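Local coordinates for protein diaminobutyrate-pyruvate transaminase and L-2,4-diaminobutyrate decarboxylase (Vibrio parahaemolyticus, PDB 2QMA) that probably uses pyridoxal phosphate to decarboxylate L-2,4-diaminobutyrate in this C-terminal, glutamate decarboxylase-like domain of a two-domain protein that also carries an aminotransferase part, at residues 77-80 / 81-84; 163-166 / 167-171. All coordinates share one frame; numbering follows the deposited sequence.

Interaction 1: residues 77-80 / 81-84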
ATOM      1  N   ASN A  77      16.039 -23.577   2.372  1.00 21.78           N
ATOM      2  CA  ASN A  77      14.894 -24.426   1.977  1.00 21.79           C
ATOM      3  C   ASN A  77      14.352 -25.297   3.115  1.00 22.19           C
ATOM      4  O   ASN A  77      14.178 -26.515   2.953  1.00 21.92           O
ATOM      5  CB  ASN A  77      15.258 -25.258   0.729  1.00 22.10           C
ATOM      6  CG  ASN A  77      15.822 -24.394  -0.390  1.00 22.83           C
ATOM      7  OD1 ASN A  77      15.422 -23.239  -0.530  1.00 25.92           O
ATOM      8  ND2 ASN A  77      16.776 -24.935  -1.170  1.00 20.79           N
ATOM      9  N   ALA A  78      14.107 -24.653   4.263  1.00 21.71           N
ATOM     10  CA  ALA A  78      13.677 -25.330   5.490  1.00 21.69           C
ATOM     11  C   ALA A  78      12.150 -25.472   5.586  1.00 21.12           C
ATOM     12  O   ALA A  78      11.414 -24.723   4.926  1.00 21.00           O
ATOM     13  CB  ALA A  78      14.238 -24.581   6.739  1.00 21.59           C
ATOM     14  N   PRO A  79      11.668 -26.424   6.425  1.00 20.74           N
ATOM     15  CA  PRO A  79      10.225 -26.549   6.615  1.00 19.50           C
ATOM     16  C   PRO A  79       9.657 -25.266   7.197  1.00 18.45           C
ATOM     17  O   PRO A  79      10.328 -24.570   7.983  1.00 17.23           O
ATOM     18  CB  PRO A  79      10.071 -27.701   7.623  1.00 19.77           C
ATOM     19  CG  PRO A  79      11.445 -27.987   8.155  1.00 21.28           C
ATOM     20  CD  PRO A  79      12.443 -27.409   7.214  1.00 20.25           C
ATOM     21  N   LEU A  80       8.423 -24.966   6.808  1.00 18.43           N
ATOM     22  CA  LEU A  80       7.835 -23.635   7.073  1.00 18.47           C
ATOM     23  C   LEU A  80       7.768 -23.367   8.579  1.00 18.73           C
ATOM     24  O   LEU A  80       8.078 -22.271   9.034  1.00 19.42           O
ATOM     25  CB  LEU A  80       6.453 -23.497   6.424  1.00 18.12           C
ATOM     26  CG  LEU A  80       5.695 -22.168   6.633  1.00 17.88           C
ATOM     27  CD1 LEU A  80       6.630 -20.976   6.484  1.00 18.99           C
ATOM     28  CD2 LEU A  80       4.562 -22.067   5.633  1.00 18.26           C
ATOM     29  N   LYS A  81       7.368 -24.363   9.353  1.00 19.15           N
ATOM     30  CA  LYS A  81       7.268 -24.159  10.790  1.00 19.71           C
ATOM     31  C   LYS A  81       8.609 -23.766  11.427  1.00 19.87           C
ATOM     32  O   LYS A  81       8.629 -22.945  12.343  1.00 20.05           O
ATOM     33  CB  LYS A  81       6.638 -25.381  11.480  1.00 19.95           C
ATOM     34  CG  LYS A  81       5.128 -25.497  11.285  1.00 18.29           C
ATOM     35  CD  LYS A  81       4.569 -26.853  11.740  1.00 21.08           C
ATOM     36  CE  LYS A  81       3.109 -26.975  11.298  1.00 22.57           C
ATOM     37  NZ  LYS A  81       2.390 -28.007  12.103  1.00 24.10           N
ATOM     38  N   SER A  82       9.728 -24.324  10.949  1.00 20.22           N
ATOM     39  CA  SER A  82      11.040 -23.934  11.510  1.00 20.48           C
ATOM     40  C   SER A  82      11.416 -22.492  11.114  1.00 19.72           C
ATOM     41  O   SER A  82      12.001 -21.759  11.912  1.00 19.09           O
ATOM     42  CB  SER A  82      12.161 -24.962  11.244  1.00 21.03           C
ATOM     43  OG  SER A  82      12.587 -25.004   9.892  1.00 24.75           O
ATOM     44  N   VAL A  83      11.055 -22.096   9.894  1.00 18.07           N
ATOM     45  CA  VAL A  83      11.296 -20.739   9.416  1.00 17.66           C
ATOM     46  C   VAL A  83      10.492 -19.748  10.266  1.00 17.79           C
ATOM     47  O   VAL A  83      10.998 -18.669  10.626  1.00 17.41           O
ATOM     48  CB  VAL A  83      10.919 -20.580   7.937  1.00 16.40           C
ATOM     49  CG1 VAL A  83      11.092 -19.110   7.510  1.00 16.68           C
ATOM     50  CG2 VAL A  83      11.775 -21.531   7.020  1.00 15.34           C
ATOM     51  N   ILE A  84       9.246 -20.127  10.571  1.00 17.96           N
ATOM     52  CA  ILE A  84       8.397 -19.364  11.476  1.00 17.74           C
ATOM     53  C   ILE A  84       9.079 -19.234  12.843  1.00 18.17           C
ATOM     54  O   ILE A  84       9.057 -18.170  13.436  1.00 17.77           O
ATOM     55  CB  ILE A  84       6.990 -20.003  11.637  1.00 18.25           C
ATOM     56  CG1 ILE A  84       6.150 -19.752  10.372  1.00 16.88           C
ATOM     57  CG2 ILE A  84       6.258 -19.433  12.837  1.00 16.25           C
ATOM     58  CD1 ILE A  84       4.976 -20.724  10.223  1.00 20.89           C
TER

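Interaction 2: residues 163-166 / 167-171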
ATOM      1  N   PHE A 163     -10.246   3.685  -0.623  1.00 20.84           N
ATOM      2  CA  PHE A 163      -9.205   3.363   0.326  1.00 20.00           C
ATOM      3  C   PHE A 163      -7.859   3.506  -0.340  1.00 20.33           C
ATOM      4  O   PHE A 163      -7.721   3.209  -1.517  1.00 21.06           O
ATOM      5  CB  PHE A 163      -9.394   1.948   0.875  1.00 19.54           C
ATOM      6  CG  PHE A 163     -10.222   1.898   2.120  1.00 18.82           C
ATOM      7  CD1 PHE A 163     -11.592   2.192   2.080  1.00 16.97           C
ATOM      8  CD2 PHE A 163      -9.614   1.582   3.354  1.00 17.17           C
ATOM      9  CE1 PHE A 163     -12.365   2.130   3.265  1.00 18.94           C
ATOM     10  CE2 PHE A 163     -10.375   1.488   4.546  1.00 20.86           C
ATOM     11  CZ  PHE A 163     -11.744   1.780   4.502  1.00 19.43           C
ATOM     12  N   THR A 164      -6.894   3.993   0.420  1.00 20.20           N
ATOM     13  CA  THR A 164      -5.545   4.257  -0.065  1.00 21.26           C
ATOM     14  C   THR A 164      -4.541   3.557   0.893  1.00 22.18           C
ATOM     15  O   THR A 164      -4.929   2.994   1.926  1.00 21.39           O
ATOM     16  CB  THR A 164      -5.229   5.774  -0.035  1.00 20.86           C
ATOM     17  OG1 THR A 164      -5.200   6.198   1.337  1.00 21.83           O
ATOM     18  CG2 THR A 164      -6.253   6.580  -0.835  1.00 20.83           C
ATOM     19  N   SER A 165      -3.258   3.613   0.570  1.00 22.99           N
ATOM     20  CA  SER A 165      -2.221   3.096   1.477  1.00 23.33           C
ATOM     21  C   SER A 165      -1.994   3.914   2.772  1.00 23.97           C
ATOM     22  O   SER A 165      -1.295   3.454   3.687  1.00 23.31           O
ATOM     23  CB  SER A 165      -0.920   2.991   0.735  1.00 24.14           C
ATOM     24  OG  SER A 165      -0.494   4.293   0.423  1.00 24.30           O
ATOM     25  N   GLY A 166      -2.563   5.108   2.862  1.00 22.10           N
ATOM     26  CA  GLY A 166      -2.500   5.857   4.107  1.00 23.24           C
ATOM     27  C   GLY A 166      -2.381   7.337   3.826  1.00 22.92           C
ATOM     28  O   GLY A 166      -2.592   7.757   2.691  1.00 22.47           O
ATOM     29  N   GLY A 167      -2.040   8.098   4.870  1.00 22.63           N
ATOM     30  CA  GLY A 167      -2.118   9.550   4.856  1.00 21.82           C
ATOM     31  C   GLY A 167      -1.282  10.182   3.761  1.00 21.99           C
ATOM     32  O   GLY A 167      -1.673  11.225   3.233  1.00 21.67           O
ATOM     33  N   THR A 168      -0.145   9.573   3.416  1.00 20.85           N
ATOM     34  CA  THR A 168       0.726  10.168   2.376  1.00 22.00           C
ATOM     35  C   THR A 168       0.059  10.083   1.015  1.00 21.90           C
ATOM     36  O   THR A 168      -0.044  11.079   0.298  1.00 22.86           O
ATOM     37  CB  THR A 168       2.105   9.464   2.328  1.00 22.48           C
ATOM     38  OG1 THR A 168       2.815   9.779   3.535  1.00 25.34           O
ATOM     39  CG2 THR A 168       2.897   9.920   1.178  1.00 21.95           C
ATOM     40  N   GLN A 169      -0.405   8.884   0.676  1.00 20.41           N
ATOM     41  CA  GLN A 169      -1.045   8.700  -0.603  1.00 21.27           C
ATOM     42  C   GLN A 169      -2.345   9.513  -0.654  1.00 20.30           C
ATOM     43  O   GLN A 169      -2.736  10.036  -1.720  1.00 18.41           O
ATOM     44  CB  GLN A 169      -1.274   7.207  -0.876  1.00 20.67           C
ATOM     45  CG  GLN A 169      -2.122   6.899  -2.101  1.00 23.62           C
ATOM     46  CD  GLN A 169      -2.076   5.422  -2.428  1.00 27.37           C
ATOM     47  OE1 GLN A 169      -2.948   4.665  -2.023  1.00 27.25           O
ATOM     48  NE2 GLN A 169      -1.012   4.992  -3.115  1.00 30.89           N
ATOM     49  N   SER A 170      -3.051   9.585   0.476  1.00 18.60           N
ATOM     50  CA  SER A 170      -4.291  10.336   0.492  1.00 17.61           C
ATOM     51  C   SER A 170      -4.018  11.825   0.282  1.00 15.68           C
ATOM     52  O   SER A 170      -4.681  12.439  -0.551  1.00 15.67           O
ATOM     53  CB  SER A 170      -5.109  10.094   1.762  1.00 17.82           C
ATOM     54  OG  SER A 170      -5.561   8.730   1.825  1.00 19.51           O
ATOM     55  N   ASN A 171      -3.040  12.384   1.006  1.00 11.36           N
ATOM     56  CA  ASN A 171      -2.619  13.779   0.767  1.00 11.59           C
ATOM     57  C   ASN A 171      -2.257  14.090  -0.675  1.00 11.62           C
ATOM     58  O   ASN A 171      -2.747  15.044  -1.241  1.00  8.96           O
ATOM     59  CB  ASN A 171      -1.486  14.196   1.699  1.00 11.64           C
ATOM     60  CG  ASN A 171      -1.973  14.516   3.083  1.00 12.30           C
ATOM     61  OD1 ASN A 171      -3.185  14.617   3.340  1.00 11.45           O
ATOM     62  ND2 ASN A 171      -1.026  14.698   4.006  1.00 14.47           N
TER
HETATM   63  O   HOH W   1       0.486   6.411   1.957  1.00 26.90           O

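Interaction 1: residues 77-80 / 81-84
Ser82 turns its hydroxyl back to the carbonyl of Pro79, three residues earlier, and that oxygen gathers the main polar contacts here. Ser82 OG donates to Pro79 O at 3.0 Å, coming in 17° off the carbonyl plane, while Val83 N donates to the same oxygen, Pro79 O, within that plane at 3.2 Å. Ser82 N adds a third, weak bond. The hydroxyl gets there because chi1 of 72° sets OG between the backbone N and the carbonyl carbon of its own residue. One residue on, Ile84 N meets Leu80 O at 2.9 Å in the next helical bond, and Pro79 itself holds the N-cap position.

Apolar contacts flank this first turn. The methyl of Ala78, just before the cap, rests on Val83, with Ala78 CB 3.9 Å from Val83 CG2. Leu80 and Ile84 lie a helical turn apart and their side chains meet at a slant, Leu80 CG 3.9 Å from Ile84 CD1. Leu80 also packs on Val37 of helix 32-51, where Lys81 NZ bonds Ser36 OG; Ala78 O takes a hydrogen bond from Asn386 ND2 of the second subunit.

The carbonyl of the N-cap residue thus accepts from a side-chain hydroxyl and a helical amide, with the weak bond from Ser82 N converging on the same oxygen, and the cap is tied to both Ser82 and Val83 at the start of a helix that packs against the second subunit.

Interaction 2: residues 163-166 / 167-171
Thr164 and Ser170 join their hydroxyls across the turn, Thr164 OG1 donating to Ser170 OG at 2.6 Å. Thr164 OG1 also accepts from Gly166 N at 3.2 Å, which makes an ST turn. A chi1 of 66° places OG1 between the threonine's own N and carbonyl carbon, within reach of both partners. Gln169 runs back past Thr164 in the opposite direction, and its OE1 takes the amide N of Ser165 at 2.8 Å. The N-H points almost straight at OE1 (165°) but stands well above the plane of the amide carbonyl.

The chain here leaves strand 160-164, an outermost strand of the seven-stranded mixed sheet, and enters helix 167-187 through Gly166 at the N-cap, in the large domain of a fold-type I pyridoxal-phosphate enzyme. Gly167 comes within about 5 Å of the side chain of Lys325, the predicted cofactor lysine, which carries no cofactor in this structure.

Backbone and solvent bonds complete the turn. Ser170 N donates to Gly166 O at 2.9 Å, a helical i to i+4 bond from the N-cap carbonyl. Beside these polar bonds, Ser165 OG packs 3.3 Å from Gln169 CB. A water 2.8 Å from Ser165 OG accepts from Gln169 N.

How the interactions relate
From the N terminus, the chain passes helices 32-51 and 61-69 before interaction 1 closes the turn that leads from a loop into helix 80-92. Helices 113-125 and 136-152 follow, and then strand 160-164 enters interaction 2, which turns the chain into helix 167-187. Each contact closes within a single stretch, and the two lie in series, neither nesting nor crossing. The centres of interaction 1 and interaction 2 lie about 35 Å apart, and their nearest atoms about 25 Å. Interaction 1 sits peripherally, between helix 32-51 and the second subunit; interaction 2 joins an outermost strand of the central sheet to its following helix near Lys325.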